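Local coordinates for protein prephenate dehydrogenase (Aquifex aeolicus, PDB 2G5C) that probably catalyses the NAD-dependent oxidative decarboxylation of prephenate to 4-hydroxyphenylpyruvate, a step of tyrosine biosynthesis, at residues M1-V9 and F61-S70; G96-Y104 and M171-V179. All coordinates share one frame; numbering follows the deposited sequence.

Contact 1 (M1-V9 and F61-S70); sequences MQNVLIVGV and FSPDFVMLSS. With NAD (nicotinamide-adenine-dinucleotide), chain E.
The Phe65 ring bears the methyl of Met1, a selenomethionine here, over one face, CE standing 3.6 Å from the ring centroid, while Val4 CG1 lies at its edge. Phe61, its ring stacked on Tyr30, meets Leu5 CD1 at its edge. Met1 gets there by an extended start, CG anti to the backbone N (chi1 165°), and a bend at chi3, though it is poorly ordered and its placement less certain.

Strands 3-7 and 65-68 are parallel neighbours in the Rossmann sheet. Leu5 is bonded through both backbone polar atoms, N to Phe65 O (2.9 Å) and O from Met67 N (3.0 Å). Beta-branched residues suit such extended backbone: Val7 CG2 packs on Val66 CG1 at 3.8 Å. At Gly8, any CB would strike Ser70 N.

Asp64 ties down the chain start: OD2 accepts from Asn3 N at 3.1 Å, and OD1 forms a salt bridge with Met1 N at 3.2 Å, weak as a hydrogen bond. A leucine here would probably leave the Met1 ammonium without its countercharge and the backbone N-H of Asn3 without this acceptor.

The chemistry thus changes along the strands, from charge at their start, through hydrocarbon, to the polar carboxyl ends, where Ser70 O accepts from NAD O3D (2.5 Å).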
loop_
_atom_site.group_PDB
_atom_site.type_symbol
_atom_site.label_atom_id
_atom_site.label_comp_id
_atom_site.label_asym_id
_atom_site.label_seq_id
_atom_site.Cartn_x
_atom_site.Cartn_y
_atom_site.Cartn_z
HETATM N N MSE A 1 -14.934 -39.038 -4.763
HETATM C CA MSE A 1 -15.182 -37.716 -5.411
HETATM C C MSE A 1 -15.993 -37.840 -6.696
HETATM O O MSE A 1 -15.615 -38.571 -7.609
HETATM C CB MSE A 1 -13.852 -37.022 -5.720
HETATM C CG MSE A 1 -13.977 -35.849 -6.680
HETATM SE SE MSE A 1 -12.295 -34.958 -7.038
HETATM C CE MSE A 1 -12.644 -33.316 -6.072
ATOM N N GLN A 2 -17.106 -37.115 -6.752
ATOM C CA GLN A 2 -17.988 -37.100 -7.916
ATOM C C GLN A 2 -19.185 -36.206 -7.616
ATOM O O GLN A 2 -19.807 -35.651 -8.522
ATOM C CB GLN A 2 -18.457 -38.512 -8.265
ATOM C CG GLN A 2 -18.246 -38.870 -9.731
ATOM C CD GLN A 2 -16.797 -38.709 -10.167
ATOM O OE1 GLN A 2 -16.280 -37.595 -10.259
ATOM N NE2 GLN A 2 -16.132 -39.828 -10.431
ATOM N N ASN A 3 -19.506 -36.081 -6.335
ATOM C CA ASN A 3 -20.593 -35.216 -5.889
ATOM C C ASN A 3 -19.947 -34.090 -5.090
ATOM O O ASN A 3 -19.769 -34.195 -3.876
ATOM C CB ASN A 3 -21.575 -35.977 -5.000
ATOM C CG ASN A 3 -22.430 -36.949 -5.782
ATOM O OD1 ASN A 3 -23.089 -36.568 -6.748
ATOM N ND2 ASN A 3 -22.429 -38.213 -5.366
ATOM N N VAL A 4 -19.580 -33.021 -5.786
ATOM C CA VAL A 4 -18.938 -31.880 -5.148
ATOM C C VAL A 4 -19.963 -30.901 -4.594
ATOM O O VAL A 4 -20.890 -30.500 -5.295
ATOM C CB VAL A 4 -18.033 -31.122 -6.145
ATOM C CG1 VAL A 4 -17.450 -29.875 -5.481
ATOM C CG2 VAL A 4 -16.926 -32.037 -6.643
ATOM N N LEU A 5 -19.787 -30.516 -3.334
ATOM C CA LEU A 5 -20.690 -29.565 -2.701
ATOM C C LEU A 5 -19.970 -28.271 -2.355
ATOM O O LEU A 5 -19.011 -28.269 -1.583
ATOM C CB LEU A 5 -21.289 -30.144 -1.418
ATOM C CG LEU A 5 -22.155 -29.133 -0.655
ATOM C CD1 LEU A 5 -23.388 -28.793 -1.478
ATOM C CD2 LEU A 5 -22.553 -29.699 0.700
ATOM N N ILE A 6 -20.441 -27.173 -2.929
ATOM C CA ILE A 6 -19.867 -25.865 -2.654
ATOM C C ILE A 6 -20.727 -25.232 -1.564
ATOM O O ILE A 6 -21.904 -24.954 -1.791
ATOM C CB ILE A 6 -19.923 -24.942 -3.895
ATOM C CG1 ILE A 6 -19.102 -25.535 -5.044
ATOM C CG2 ILE A 6 -19.441 -23.540 -3.514
ATOM C CD1 ILE A 6 -17.617 -25.665 -4.770
ATOM N N VAL A 7 -20.157 -25.033 -0.380
ATOM C CA VAL A 7 -20.894 -24.398 0.712
ATOM C C VAL A 7 -20.510 -22.926 0.698
ATOM O O VAL A 7 -19.363 -22.569 0.980
ATOM C CB VAL A 7 -20.543 -25.010 2.083
ATOM C CG1 VAL A 7 -21.084 -24.126 3.197
ATOM C CG2 VAL A 7 -21.149 -26.416 2.197
ATOM N N GLY A 8 -21.478 -22.074 0.372
ATOM C CA GLY A 8 -21.214 -20.652 0.275
ATOM C C GLY A 8 -20.849 -20.404 -1.181
ATOM O O GLY A 8 -19.676 -20.460 -1.559
ATOM N N VAL A 9 -21.859 -20.146 -2.004
ATOM C CA VAL A 9 -21.635 -19.919 -3.426
ATOM C C VAL A 9 -21.419 -18.437 -3.724
ATOM O O VAL A 9 -22.318 -17.749 -4.205
ATOM C CB VAL A 9 -22.829 -20.439 -4.272
ATOM C CG1 VAL A 9 -22.462 -20.432 -5.748
ATOM C CG2 VAL A 9 -23.215 -21.842 -3.829
ATOM N N PHE A 61 -28.056 -34.617 -2.289
ATOM C CA PHE A 61 -26.892 -34.486 -3.160
ATOM C C PHE A 61 -25.829 -35.510 -2.778
ATOM O O PHE A 61 -24.904 -35.766 -3.550
ATOM C CB PHE A 61 -26.273 -33.088 -3.029
ATOM C CG PHE A 61 -27.227 -31.955 -3.300
ATOM C CD1 PHE A 61 -26.899 -30.658 -2.907
ATOM C CD2 PHE A 61 -28.431 -32.168 -3.961
ATOM C CE1 PHE A 61 -27.750 -29.588 -3.169
ATOM C CE2 PHE A 61 -29.294 -31.102 -4.228
ATOM C CZ PHE A 61 -28.949 -29.809 -3.830
ATOM N N SER A 62 -25.964 -36.082 -1.582
ATOM C CA SER A 62 -25.009 -37.063 -1.065
ATOM C C SER A 62 -23.590 -36.696 -1.491
ATOM O O SER A 62 -22.918 -37.453 -2.186
ATOM C CB SER A 62 -25.358 -38.466 -1.565
ATOM O OG SER A 62 -25.254 -38.545 -2.974
ATOM N N PRO A 63 -23.112 -35.517 -1.071
ATOM C CA PRO A 63 -21.763 -35.069 -1.430
ATOM C C PRO A 63 -20.650 -35.843 -0.739
ATOM O O PRO A 63 -20.764 -36.198 0.434
ATOM C CB PRO A 63 -21.779 -33.598 -1.033
ATOM C CG PRO A 63 -22.673 -33.595 0.169
ATOM C CD PRO A 63 -23.804 -34.509 -0.243
ATOM N N ASP A 64 -19.578 -36.115 -1.477
ATOM C CA ASP A 64 -18.439 -36.828 -0.913
ATOM C C ASP A 64 -17.208 -35.924 -0.853
ATOM O O ASP A 64 -16.158 -36.312 -0.341
ATOM C CB ASP A 64 -18.146 -38.095 -1.720
ATOM C CG ASP A 64 -18.122 -37.854 -3.214
ATOM O OD1 ASP A 64 -18.038 -38.851 -3.962
ATOM O OD2 ASP A 64 -18.188 -36.683 -3.640
ATOM N N PHE A 65 -17.356 -34.709 -1.374
ATOM C CA PHE A 65 -16.279 -33.723 -1.373
ATOM C C PHE A 65 -16.922 -32.366 -1.092
ATOM O O PHE A 65 -17.705 -31.873 -1.892
ATOM C CB PHE A 65 -15.579 -33.697 -2.734
ATOM C CG PHE A 65 -14.289 -32.932 -2.734
ATOM C CD1 PHE A 65 -13.111 -33.531 -2.301
ATOM C CD2 PHE A 65 -14.257 -31.599 -3.134
ATOM C CE1 PHE A 65 -11.917 -32.814 -2.265
ATOM C CE2 PHE A 65 -13.067 -30.871 -3.100
ATOM C CZ PHE A 65 -11.895 -31.478 -2.665
ATOM N N VAL A 66 -16.594 -31.768 0.046
ATOM C CA VAL A 66 -17.178 -30.488 0.419
ATOM C C VAL A 66 -16.149 -29.367 0.578
ATOM O O VAL A 66 -15.120 -29.541 1.225
ATOM C CB VAL A 66 -17.978 -30.632 1.732
ATOM C CG1 VAL A 66 -18.661 -29.320 2.082
ATOM C CG2 VAL A 66 -19.010 -31.748 1.583
HETATM N N MSE A 67 -16.443 -28.215 -0.020
HETATM C CA MSE A 67 -15.554 -27.056 0.060
HETATM C C MSE A 67 -16.250 -25.903 0.771
HETATM O O MSE A 67 -17.085 -25.215 0.185
HETATM C CB MSE A 67 -15.129 -26.605 -1.342
HETATM C CG MSE A 67 -14.250 -25.342 -1.362
HETATM SE SE MSE A 67 -12.493 -25.619 -0.595
HETATM C CE MSE A 67 -11.724 -26.642 -2.039
ATOM N N LEU A 68 -15.909 -25.706 2.041
ATOM C CA LEU A 68 -16.487 -24.631 2.831
ATOM C C LEU A 68 -15.961 -23.307 2.277
ATOM O O LEU A 68 -14.760 -23.010 2.356
ATOM C CB LEU A 68 -16.108 -24.804 4.303
ATOM C CG LEU A 68 -16.593 -26.122 4.921
ATOM C CD1 LEU A 68 -16.106 -26.223 6.353
ATOM C CD2 LEU A 68 -18.112 -26.193 4.872
ATOM N N SER A 69 -16.871 -22.522 1.711
ATOM C CA SER A 69 -16.519 -21.252 1.097
ATOM C C SER A 69 -17.408 -20.119 1.581
ATOM O O SER A 69 -17.586 -19.116 0.893
ATOM C CB SER A 69 -16.627 -21.389 -0.418
ATOM O OG SER A 69 -15.979 -22.576 -0.845
ATOM N N SER A 70 -17.975 -20.294 2.768
ATOM C CA SER A 70 -18.831 -19.289 3.377
ATOM C C SER A 70 -17.981 -18.559 4.419
ATOM O O SER A 70 -16.796 -18.850 4.569
ATOM C CB SER A 70 -20.031 -19.970 4.048
ATOM O OG SER A 70 -19.606 -20.979 4.954
HETATM P PA NAD E . -18.716 -13.831 -0.736
HETATM O O1A NAD E . -18.510 -13.586 -2.172
HETATM O O2A NAD E . -19.416 -12.734 0.036
HETATM O O5B NAD E . -19.496 -15.214 -0.623
HETATM C C5B NAD E . -19.852 -15.716 0.633
HETATM C C4B NAD E . -21.097 -16.571 0.487
HETATM O O4B NAD E . -21.398 -16.993 1.791
HETATM C C3B NAD E . -22.332 -15.775 0.006
HETATM O O3B NAD E . -22.863 -16.287 -1.209
HETATM C C2B NAD E . -23.283 -15.860 1.203
HETATM O O2B NAD E . -24.663 -15.839 0.903
HETATM C C1B NAD E . -22.786 -17.143 1.826
HETATM N N9A NAD E . -23.148 -17.455 3.220
HETATM C C8A NAD E . -23.178 -16.631 4.321
HETATM N N7A NAD E . -23.566 -17.352 5.387
HETATM C C5A NAD E . -23.784 -18.626 4.991
HETATM C C6A NAD E . -24.192 -19.802 5.640
HETATM N N6A NAD E . -24.454 -19.808 6.935
HETATM N N1A NAD E . -24.322 -20.985 4.911
HETATM C C2A NAD E . -24.052 -21.009 3.542
HETATM N N3A NAD E . -23.649 -19.852 2.891
HETATM C C4A NAD E . -23.521 -18.692 3.616
HETATM O O3 NAD E . -17.304 -14.147 0.027
HETATM P PN NAD E . -15.976 -14.747 -0.652
HETATM O O1N NAD E . -16.379 -15.689 -1.714
HETATM O O2N NAD E . -15.127 -13.601 -1.075
HETATM O O5D NAD E . -15.153 -15.525 0.498
HETATM C C5D NAD E . -15.676 -16.676 1.131
HETATM C C4D NAD E . -14.672 -17.327 2.109
HETATM O O4D NAD E . -13.390 -17.401 1.506
HETATM C C3D NAD E . -14.455 -16.670 3.479
HETATM O O3D NAD E . -14.562 -17.676 4.488
HETATM C C2D NAD E . -13.058 -16.069 3.440
HETATM O O2D NAD E . -12.399 -16.111 4.703
HETATM C C1D NAD E . -12.376 -16.891 2.349
HETATM N N1N NAD E . -11.376 -16.179 1.494
HETATM C C2N NAD E . -11.766 -14.997 0.867
HETATM C C3N NAD E . -10.855 -14.303 0.060
HETATM C C7N NAD E . -11.291 -13.034 -0.610
HETATM O O7N NAD E . -10.378 -12.381 -1.391
HETATM N N7N NAD E . -12.502 -12.521 -0.485
HETATM C C4N NAD E . -9.541 -14.825 -0.102
HETATM C C5N NAD E . -9.157 -16.024 0.540
HETATM C C6N NAD E . -10.094 -16.697 1.343
#

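Contact 2 (G96-Y104 and M171-V179); sequences GSVKGKLVY and MSPELHDYV. With NAD (nicotinamide-adenine-dinucleotide), chain E.
Lys99 and Gly100 meet Pro173, His176 and Asp177 where the loop after strand 91-94 of the Rossmann sheet abuts the first turns of the long helix 173-201. That helix begins with an N-cap: Ser172 OG accepts from Leu175 N at 3.0 Å, and Pro173 follows in the first turn, where a missing N-H costs no helix bond.

Lys99 starts with CB 3.7 Å from Asp177 OD1. Its CG lies over the centre of one face of the His176 ring, a CH-pi contact 3.6 Å from the centroid. Bends at chi2 (-86°) and chi3 (71°) then turn CD and CE away from helix 173-201, and NZ curls back to donate to Val98 O from above the carbonyl plane, with Asp94 as its salt-bridge partner and Gly117 O as a further acceptor.

Asp177 OD1 accepts two hydrogen bonds: one from Lys99 N (2.9 Å), on its syn lone pair, and one from His176 ND1 (2.9 Å), with OD1 itself close to the imidazole plane. This His-carboxylate bond holds the ring's rotation, with NE2 bonded to His118. Gly100 N gives a weak hydrogen bond to Pro173 O; its phi is positive, and a CB there would run into Asp177 OD2.

Farther along helix 101-110, Val103 CG1 packs on Pro173 CG at 3.9 Å, and Tyr104 OH donates to the syn lone pair of Glu174 OE1 (2.7 Å), a polar pair suited to the more exposed border. At the other end Ser97 sets its carbonyl at the edge of the His176 ring, while its OG hydrogen-bonds NAD O2D at 3.1 Å.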
loop_
_atom_site.group_PDB
_atom_site.type_symbol
_atom_site.label_atom_id
_atom_site.label_comp_id
_atom_site.label_asym_id
_atom_site.label_seq_id
_atom_site.Cartn_x
_atom_site.Cartn_y
_atom_site.Cartn_z
ATOM N N GLY A 96 -11.261 -20.852 4.140
ATOM C CA GLY A 96 -11.137 -19.823 5.163
ATOM C C GLY A 96 -9.779 -19.142 5.198
ATOM O O GLY A 96 -8.757 -19.784 4.958
ATOM N N SER A 97 -9.777 -17.844 5.496
ATOM C CA SER A 97 -8.550 -17.050 5.560
ATOM C C SER A 97 -7.766 -17.349 6.826
ATOM O O SER A 97 -6.566 -17.085 6.900
ATOM C CB SER A 97 -8.879 -15.552 5.525
ATOM O OG SER A 97 -9.491 -15.181 4.304
ATOM N N VAL A 98 -8.455 -17.875 7.830
ATOM C CA VAL A 98 -7.815 -18.216 9.091
ATOM C C VAL A 98 -7.883 -19.722 9.333
ATOM O O VAL A 98 -8.797 -20.402 8.873
ATOM C CB VAL A 98 -8.478 -17.487 10.292
ATOM C CG1 VAL A 98 -8.391 -15.977 10.102
ATOM C CG2 VAL A 98 -9.926 -17.922 10.435
ATOM N N LYS A 99 -6.893 -20.234 10.049
ATOM C CA LYS A 99 -6.830 -21.650 10.375
ATOM C C LYS A 99 -6.740 -21.696 11.896
ATOM O O LYS A 99 -7.730 -21.457 12.581
ATOM C CB LYS A 99 -5.597 -22.283 9.721
ATOM C CG LYS A 99 -5.600 -22.242 8.183
ATOM C CD LYS A 99 -6.355 -23.422 7.539
ATOM C CE LYS A 99 -7.877 -23.353 7.707
ATOM N NZ LYS A 99 -8.548 -22.382 6.781
ATOM N N GLY A 100 -5.554 -21.973 12.422
ATOM C CA GLY A 100 -5.388 -22.006 13.864
ATOM C C GLY A 100 -6.398 -22.881 14.575
ATOM O O GLY A 100 -6.641 -24.016 14.167
ATOM N N LYS A 101 -6.994 -22.343 15.635
ATOM C CA LYS A 101 -7.974 -23.076 16.429
ATOM C C LYS A 101 -9.137 -23.637 15.615
ATOM O O LYS A 101 -9.693 -24.685 15.953
ATOM C CB LYS A 101 -8.521 -22.184 17.545
ATOM C CG LYS A 101 -9.423 -22.920 18.518
ATOM C CD LYS A 101 -9.797 -22.049 19.704
ATOM C CE LYS A 101 -10.524 -22.864 20.764
ATOM N NZ LYS A 101 -9.683 -23.993 21.268
ATOM N N LEU A 102 -9.501 -22.937 14.546
ATOM C CA LEU A 102 -10.600 -23.370 13.693
ATOM C C LEU A 102 -10.384 -24.774 13.145
ATOM O O LEU A 102 -11.330 -25.544 12.999
ATOM C CB LEU A 102 -10.771 -22.404 12.523
ATOM C CG LEU A 102 -11.773 -22.843 11.455
ATOM C CD1 LEU A 102 -13.195 -22.723 12.003
ATOM C CD2 LEU A 102 -11.605 -21.983 10.213
ATOM N N VAL A 103 -9.137 -25.102 12.830
ATOM C CA VAL A 103 -8.826 -26.411 12.282
ATOM C C VAL A 103 -9.072 -27.532 13.282
ATOM O O VAL A 103 -9.589 -28.582 12.914
ATOM C CB VAL A 103 -7.365 -26.486 11.796
ATOM C CG1 VAL A 103 -7.023 -27.910 11.393
ATOM C CG2 VAL A 103 -7.168 -25.554 10.610
ATOM N N TYR A 104 -8.707 -27.309 14.541
ATOM C CA TYR A 104 -8.901 -28.322 15.572
ATOM C C TYR A 104 -10.372 -28.473 15.935
ATOM O O TYR A 104 -10.833 -29.578 16.230
ATOM C CB TYR A 104 -8.081 -27.975 16.819
ATOM C CG TYR A 104 -6.598 -27.858 16.536
ATOM C CD1 TYR A 104 -5.874 -28.946 16.046
ATOM C CD2 TYR A 104 -5.927 -26.651 16.723
ATOM C CE1 TYR A 104 -4.520 -28.833 15.744
ATOM C CE2 TYR A 104 -4.571 -26.528 16.424
ATOM C CZ TYR A 104 -3.876 -27.621 15.934
ATOM O OH TYR A 104 -2.543 -27.499 15.613
HETATM N N MSE A 171 1.666 -26.096 6.378
HETATM C CA MSE A 171 1.974 -25.292 7.556
HETATM C C MSE A 171 1.077 -25.775 8.678
HETATM O O MSE A 171 -0.042 -26.209 8.427
HETATM C CB MSE A 171 1.659 -23.811 7.315
HETATM C CG MSE A 171 2.555 -23.088 6.337
HETATM SE SE MSE A 171 2.126 -21.191 6.347
HETATM C CE MSE A 171 2.725 -20.747 8.111
ATOM N N SER A 172 1.550 -25.705 9.916
ATOM C CA SER A 172 0.708 -26.113 11.024
ATOM C C SER A 172 -0.365 -25.035 11.150
ATOM O O SER A 172 -0.179 -23.907 10.685
ATOM C CB SER A 172 1.508 -26.185 12.323
ATOM O OG SER A 172 1.885 -24.889 12.758
ATOM N N PRO A 173 -1.513 -25.374 11.750
ATOM C CA PRO A 173 -2.590 -24.397 11.916
ATOM C C PRO A 173 -2.115 -23.119 12.614
ATOM O O PRO A 173 -2.507 -22.010 12.240
ATOM C CB PRO A 173 -3.609 -25.163 12.743
ATOM C CG PRO A 173 -3.486 -26.543 12.193
ATOM C CD PRO A 173 -1.982 -26.732 12.092
ATOM N N GLU A 174 -1.266 -23.282 13.626
ATOM C CA GLU A 174 -0.760 -22.145 14.381
ATOM C C GLU A 174 0.275 -21.315 13.634
ATOM O O GLU A 174 0.284 -20.090 13.751
ATOM C CB GLU A 174 -0.197 -22.602 15.733
ATOM C CG GLU A 174 0.481 -23.968 15.727
ATOM C CD GLU A 174 -0.509 -25.119 15.593
ATOM O OE1 GLU A 174 -1.428 -25.226 16.437
ATOM O OE2 GLU A 174 -0.369 -25.917 14.643
ATOM N N LEU A 175 1.141 -21.964 12.865
ATOM C CA LEU A 175 2.146 -21.225 12.115
ATOM C C LEU A 175 1.461 -20.394 11.039
ATOM O O LEU A 175 1.857 -19.264 10.777
ATOM C CB LEU A 175 3.165 -22.167 11.472
ATOM C CG LEU A 175 4.289 -21.470 10.694
ATOM C CD1 LEU A 175 5.010 -20.464 11.591
ATOM C CD2 LEU A 175 5.266 -22.515 10.162
ATOM N N HIS A 176 0.426 -20.955 10.418
ATOM C CA HIS A 176 -0.304 -20.224 9.384
ATOM C C HIS A 176 -0.865 -18.925 9.942
ATOM O O HIS A 176 -0.680 -17.864 9.359
ATOM C CB HIS A 176 -1.443 -21.081 8.822
ATOM C CG HIS A 176 -2.377 -20.338 7.913
ATOM N ND1 HIS A 176 -3.356 -19.486 8.383
ATOM C CD2 HIS A 176 -2.488 -20.327 6.563
ATOM C CE1 HIS A 176 -4.028 -18.984 7.363
ATOM N NE2 HIS A 176 -3.522 -19.476 6.247
ATOM N N ASP A 177 -1.540 -19.004 11.084
ATOM C CA ASP A 177 -2.127 -17.811 11.679
ATOM C C ASP A 177 -1.103 -16.808 12.177
ATOM O O ASP A 177 -1.384 -15.613 12.262
ATOM C CB ASP A 177 -3.080 -18.198 12.804
ATOM C CG ASP A 177 -4.404 -18.719 12.280
ATOM O OD1 ASP A 177 -4.471 -19.060 11.078
ATOM O OD2 ASP A 177 -5.368 -18.795 13.068
ATOM N N TYR A 178 0.084 -17.286 12.518
ATOM C CA TYR A 178 1.120 -16.379 12.976
ATOM C C TYR A 178 1.637 -15.610 11.767
ATOM O O TYR A 178 1.672 -14.379 11.764
ATOM C CB TYR A 178 2.283 -17.144 13.610
ATOM C CG TYR A 178 3.442 -16.239 13.968
ATOM C CD1 TYR A 178 3.367 -15.377 15.061
ATOM C CD2 TYR A 178 4.598 -16.217 13.189
ATOM C CE1 TYR A 178 4.417 -14.509 15.364
ATOM C CE2 TYR A 178 5.649 -15.357 13.485
ATOM C CZ TYR A 178 5.552 -14.508 14.570
ATOM O OH TYR A 178 6.583 -13.649 14.857
ATOM N N VAL A 179 2.043 -16.354 10.745
ATOM C CA VAL A 179 2.580 -15.759 9.534
ATOM C C VAL A 179 1.629 -14.749 8.891
ATOM O O VAL A 179 2.003 -13.606 8.633
ATOM C CB VAL A 179 2.945 -16.853 8.505
ATOM C CG1 VAL A 179 3.401 -16.213 7.189
ATOM C CG2 VAL A 179 4.054 -17.728 9.065
HETATM P PA NAD E . -18.716 -13.831 -0.736
HETATM O O1A NAD E . -18.510 -13.586 -2.172
HETATM O O2A NAD E . -19.416 -12.734 0.036
HETATM O O5B NAD E . -19.496 -15.214 -0.623
HETATM C C5B NAD E . -19.852 -15.716 0.633
HETATM C C4B NAD E . -21.097 -16.571 0.487
HETATM O O4B NAD E . -21.398 -16.993 1.791
HETATM C C3B NAD E . -22.332 -15.775 0.006
HETATM O O3B NAD E . -22.863 -16.287 -1.209
HETATM C C2B NAD E . -23.283 -15.860 1.203
HETATM O O2B NAD E . -24.663 -15.839 0.903
HETATM C C1B NAD E . -22.786 -17.143 1.826
HETATM N N9A NAD E . -23.148 -17.455 3.220
HETATM C C8A NAD E . -23.178 -16.631 4.321
HETATM N N7A NAD E . -23.566 -17.352 5.387
HETATM C C5A NAD E . -23.784 -18.626 4.991
HETATM C C6A NAD E . -24.192 -19.802 5.640
HETATM N N6A NAD E . -24.454 -19.808 6.935
HETATM N N1A NAD E . -24.322 -20.985 4.911
HETATM C C2A NAD E . -24.052 -21.009 3.542
HETATM N N3A NAD E . -23.649 -19.852 2.891
HETATM C C4A NAD E . -23.521 -18.692 3.616
HETATM O O3 NAD E . -17.304 -14.147 0.027
HETATM P PN NAD E . -15.976 -14.747 -0.652
HETATM O O1N NAD E . -16.379 -15.689 -1.714
HETATM O O2N NAD E . -15.127 -13.601 -1.075
HETATM O O5D NAD E . -15.153 -15.525 0.498
HETATM C C5D NAD E . -15.676 -16.676 1.131
HETATM C C4D NAD E . -14.672 -17.327 2.109
HETATM O O4D NAD E . -13.390 -17.401 1.506
HETATM C C3D NAD E . -14.455 -16.670 3.479
HETATM O O3D NAD E . -14.562 -17.676 4.488
HETATM C C2D NAD E . -13.058 -16.069 3.440
HETATM O O2D NAD E . -12.399 -16.111 4.703
HETATM C C1D NAD E . -12.376 -16.891 2.349
HETATM N N1N NAD E . -11.376 -16.179 1.494
HETATM C C2N NAD E . -11.766 -14.997 0.867
HETATM C C3N NAD E . -10.855 -14.303 0.060
HETATM C C7N NAD E . -11.291 -13.034 -0.610
HETATM O O7N NAD E . -10.378 -12.381 -1.391
HETATM N N7N NAD E . -12.502 -12.521 -0.485
HETATM C C4N NAD E . -9.541 -14.825 -0.102
HETATM C C5N NAD E . -9.157 -16.024 0.540
HETATM C C6N NAD E . -10.094 -16.697 1.343
#

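Overall arrangement
Contact 1 and contact 2 are both largely buried and both reach the same NAD, yet they hold different elements. Contact 1 lies within the sheet of the nucleotide-binding domain, joining two adjacent parallel strands through regular backbone bonds and hydrocarbon on both faces. Contact 2 pairs no strands: a loop and helix start of that domain meet a helix whose residues Tyr178 and Val179 already touch the second subunit; side-chain carboxylates take the main hydrogen bonds, and a histidine ring is packed against a lysine chain. Each has an exposed border, at the chain terminus in 1-9 and at Tyr104 and Glu174 in contact 2. Their centres are about 22 Å apart, with nearest atoms about 4 Å apart.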